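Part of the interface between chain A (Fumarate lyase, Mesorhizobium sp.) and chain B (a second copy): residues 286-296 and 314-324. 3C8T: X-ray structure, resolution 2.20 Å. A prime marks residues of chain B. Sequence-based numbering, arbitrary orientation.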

# COMPACT_ATOMS: atom_id res chain seq x y z
N CYS A 286 -12.68 -8.54 -17.28
CA CYS A 286 -12.94 -8.04 -15.93
C CYS A 286 -11.85 -8.56 -14.98
O CYS A 286 -11.33 -7.80 -14.16
CB CYS A 286 -14.30 -8.47 -15.43
SG CYS A 286 -15.71 -7.71 -16.28
N GLU A 287 -11.51 -9.85 -15.11
CA GLU A 287 -10.40 -10.41 -14.33
C GLU A 287 -9.14 -9.57 -14.51
O GLU A 287 -8.56 -9.14 -13.55
CB GLU A 287 -10.12 -11.85 -14.72
CG GLU A 287 -8.82 -12.40 -14.21
CD GLU A 287 -8.35 -13.60 -15.01
OE1 GLU A 287 -9.20 -14.37 -15.50
OE2 GLU A 287 -7.12 -13.83 -15.10
N LEU A 288 -8.73 -9.32 -15.75
CA LEU A 288 -7.47 -8.63 -16.03
C LEU A 288 -7.51 -7.19 -15.53
O LEU A 288 -6.54 -6.70 -14.97
CB LEU A 288 -7.15 -8.67 -17.54
CG LEU A 288 -6.93 -10.09 -18.11
CD1 LEU A 288 -6.94 -10.09 -19.63
CD2 LEU A 288 -5.64 -10.61 -17.61
N ILE A 289 -8.64 -6.52 -15.74
CA ILE A 289 -8.82 -5.14 -15.32
C ILE A 289 -8.71 -4.99 -13.82
O ILE A 289 -8.00 -4.12 -13.33
CB ILE A 289 -10.19 -4.57 -15.79
CG1 ILE A 289 -10.22 -4.41 -17.31
CG2 ILE A 289 -10.42 -3.19 -15.14
CD1 ILE A 289 -11.54 -3.91 -17.88
N LEU A 290 -9.37 -5.89 -13.10
CA LEU A 290 -9.46 -5.82 -11.66
C LEU A 290 -8.13 -6.18 -10.96
O LEU A 290 -7.75 -5.55 -9.97
CB LEU A 290 -10.59 -6.75 -11.20
CG LEU A 290 -12.02 -6.15 -11.33
CD1 LEU A 290 -13.10 -7.24 -11.14
CD2 LEU A 290 -12.24 -5.01 -10.32
N ALA A 291 -7.42 -7.18 -11.47
CA ALA A 291 -6.08 -7.46 -10.97
C ALA A 291 -5.14 -6.30 -11.31
O ALA A 291 -4.38 -5.85 -10.45
CB ALA A 291 -5.52 -8.79 -11.57
N GLY A 292 -5.21 -5.81 -12.56
CA GLY A 292 -4.33 -4.75 -13.06
C GLY A 292 -4.47 -3.45 -12.30
O GLY A 292 -3.47 -2.79 -11.99
N ALA A 293 -5.71 -3.07 -11.99
CA ALA A 293 -6.00 -1.91 -11.17
C ALA A 293 -5.28 -1.87 -9.83
O ALA A 293 -4.80 -0.82 -9.41
CB ALA A 293 -7.49 -1.76 -10.96
N ARG A 294 -5.21 -3.01 -9.15
CA ARG A 294 -4.44 -3.13 -7.91
C ARG A 294 -2.93 -3.02 -8.13
O ARG A 294 -2.22 -2.54 -7.24
CB ARG A 294 -4.66 -4.50 -7.25
CG ARG A 294 -5.83 -4.64 -6.41
CD ARG A 294 -7.07 -4.11 -7.08
NE ARG A 294 -8.21 -4.17 -6.18
CZ ARG A 294 -9.27 -4.93 -6.40
NH1 ARG A 294 -9.33 -5.67 -7.50
NH2 ARG A 294 -10.29 -4.95 -5.54
N ILE A 295 -2.43 -3.52 -9.26
CA ILE A 295 -1.00 -3.49 -9.56
C ILE A 295 -0.58 -2.04 -9.90
O ILE A 295 0.50 -1.57 -9.47
CB ILE A 295 -0.64 -4.39 -10.76
CG1 ILE A 295 -0.90 -5.88 -10.48
CG2 ILE A 295 0.79 -4.14 -11.23
CD1 ILE A 295 -0.21 -6.37 -9.29
N VAL A 296 -1.41 -1.35 -10.68
CA VAL A 296 -1.18 0.08 -10.97
C VAL A 296 -1.23 0.90 -9.67
O VAL A 296 -0.36 1.71 -9.43
CB VAL A 296 -2.21 0.64 -12.00
CG1 VAL A 296 -1.86 2.11 -12.34
CG2 VAL A 296 -2.14 -0.18 -13.27
N ALA B 314 -12.31 -17.33 -7.81
CA ALA B 314 -12.50 -16.00 -8.36
C ALA B 314 -11.22 -15.62 -9.13
O ALA B 314 -10.12 -15.59 -8.57
CB ALA B 314 -12.82 -15.00 -7.27
N THR B 315 -11.37 -15.37 -10.42
CA THR B 315 -10.24 -15.21 -11.33
C THR B 315 -9.46 -13.90 -11.07
O THR B 315 -8.22 -13.88 -11.06
CB THR B 315 -10.74 -15.35 -12.76
OG1 THR B 315 -11.99 -14.63 -12.86
CG2 THR B 315 -11.03 -16.83 -13.04
N GLY B 316 -10.17 -12.81 -10.79
CA GLY B 316 -9.53 -11.53 -10.44
C GLY B 316 -8.53 -11.68 -9.29
O GLY B 316 -7.32 -11.50 -9.48
N PRO B 317 -9.04 -12.01 -8.07
CA PRO B 317 -8.13 -12.20 -6.94
C PRO B 317 -7.01 -13.21 -7.24
O PRO B 317 -5.87 -13.01 -6.81
CB PRO B 317 -9.05 -12.78 -5.84
CG PRO B 317 -10.40 -12.19 -6.16
CD PRO B 317 -10.44 -12.24 -7.68
N TRP B 318 -7.34 -14.29 -7.94
CA TRP B 318 -6.37 -15.36 -8.17
C TRP B 318 -5.24 -14.87 -9.08
O TRP B 318 -4.06 -15.15 -8.85
CB TRP B 318 -7.08 -16.61 -8.72
CG TRP B 318 -6.18 -17.77 -9.07
CD1 TRP B 318 -4.98 -18.13 -8.44
CD2 TRP B 318 -6.42 -18.76 -10.08
NE1 TRP B 318 -4.48 -19.27 -9.03
CE2 TRP B 318 -5.33 -19.68 -10.03
CE3 TRP B 318 -7.46 -18.98 -10.99
CZ2 TRP B 318 -5.23 -20.77 -10.89
CZ3 TRP B 318 -7.36 -20.08 -11.87
CH2 TRP B 318 -6.26 -20.96 -11.80
N HIS B 319 -5.60 -14.08 -10.08
CA HIS B 319 -4.65 -13.47 -11.00
C HIS B 319 -3.58 -12.66 -10.26
O HIS B 319 -2.43 -12.60 -10.70
CB HIS B 319 -5.39 -12.57 -11.98
CG HIS B 319 -4.61 -12.28 -13.22
ND1 HIS B 319 -4.98 -12.76 -14.45
CD2 HIS B 319 -3.45 -11.60 -13.40
CE1 HIS B 319 -4.09 -12.37 -15.35
NE2 HIS B 319 -3.15 -11.67 -14.74
N LEU B 320 -3.96 -12.05 -9.14
CA LEU B 320 -3.03 -11.27 -8.33
C LEU B 320 -1.87 -12.05 -7.75
O LEU B 320 -0.77 -11.50 -7.66
CB LEU B 320 -3.77 -10.50 -7.22
CG LEU B 320 -4.51 -9.20 -7.54
CD1 LEU B 320 -5.07 -8.68 -6.19
CD2 LEU B 320 -3.49 -8.18 -8.19
N GLU B 321 -2.09 -13.32 -7.35
CA GLU B 321 -1.00 -14.23 -6.94
C GLU B 321 0.07 -14.47 -7.99
O GLU B 321 1.22 -14.76 -7.63
CB GLU B 321 -1.57 -15.60 -6.49
CG GLU B 321 -2.82 -15.45 -5.63
CD GLU B 321 -3.17 -16.69 -4.81
OE1 GLU B 321 -2.51 -17.74 -4.99
OE2 GLU B 321 -4.09 -16.60 -3.98
N TRP B 322 -0.32 -14.38 -9.26
CA TRP B 322 0.52 -14.74 -10.41
C TRP B 322 1.68 -13.80 -10.61
O TRP B 322 2.62 -14.15 -11.30
CB TRP B 322 -0.30 -14.81 -11.72
CG TRP B 322 -1.37 -15.91 -11.79
CD1 TRP B 322 -1.52 -16.96 -10.93
CD2 TRP B 322 -2.37 -16.08 -12.81
NE1 TRP B 322 -2.59 -17.75 -11.34
CE2 TRP B 322 -3.12 -17.23 -12.48
CE3 TRP B 322 -2.72 -15.35 -13.96
CZ2 TRP B 322 -4.20 -17.69 -13.27
CZ3 TRP B 322 -3.80 -15.80 -14.74
CH2 TRP B 322 -4.52 -16.96 -14.39
N SER B 323 1.59 -12.59 -10.07
CA SER B 323 2.75 -11.68 -9.99
C SER B 323 3.32 -11.72 -8.57
O SER B 323 4.54 -11.84 -8.35
CB SER B 323 2.35 -10.25 -10.39
OG SER B 323 1.61 -9.60 -9.36
N ALA B 324 2.43 -11.67 -7.57
CA ALA B 324 2.92 -11.46 -6.21
C ALA B 324 3.84 -12.62 -5.72
O ALA B 324 4.90 -12.36 -5.08
CB ALA B 324 1.76 -11.15 -5.25

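The most unusual feature of this contact is a very short hydrogen bond: His319′ ND1 lies 2.5 Å from Glu287 OE2, and with hydrogens placed ND1 is the donor, at an N-H...acceptor angle of 165°. The near-linear angle and the position of OE2 at the ring edge, near the ring plane, fit a bond along the in-plane N-H of ND1. At 2.20 Å resolution the exact length deserves some caution, but the pairing is clear.

The carboxylate reaches this site because Glu287 points its CA-to-CB bond toward chain B and extends with chi1 and chi2 both t. Its side chain sits as a knob among Thr315′, Gly316′, His319′ and Trp322′. Glu287 OE1 approaches Thr315′ CB at 3.3 Å and is hydrogen-bonded elsewhere in the structure, so both carboxylate oxygens are satisfied.

The backbones are close here. The helix axes approach to 8.0 Å and cross at -52°, and the CA atoms of Glu287 and Gly316′ are just 4.1 Å apart. Glu287 CG comes within 3.7 Å of Gly316′ N.

One turn along, Ala291 also faces chain B. Ala291 CB packs 3.8 Å from His319′ CB and 3.9 Å from Gly316′ O. Leu288 starts by pointing away, yet its end returns, placing Leu288 CD2 3.3 Å from His319′ CE1, a tight approach.

Farther on, the contact becomes largely apolar around Leu320′, although the closest approach there is to a backbone carbonyl, Ala291 O to Leu320′ CD2 at 3.4 Å. Leu320′ CD2 lies 4.0 Å from Ala291 CB, 3.9 Å from Ile295 CD1 and 4.0 Å from Arg294 CB. The Arg294 guanidinium is engaged within its own helix, where Arg294 NH1 donates to Leu290 O at 2.9 Å and 155°. Ile295 CD1 also meets Ser323′ OG at 3.7 Å, a packing contact.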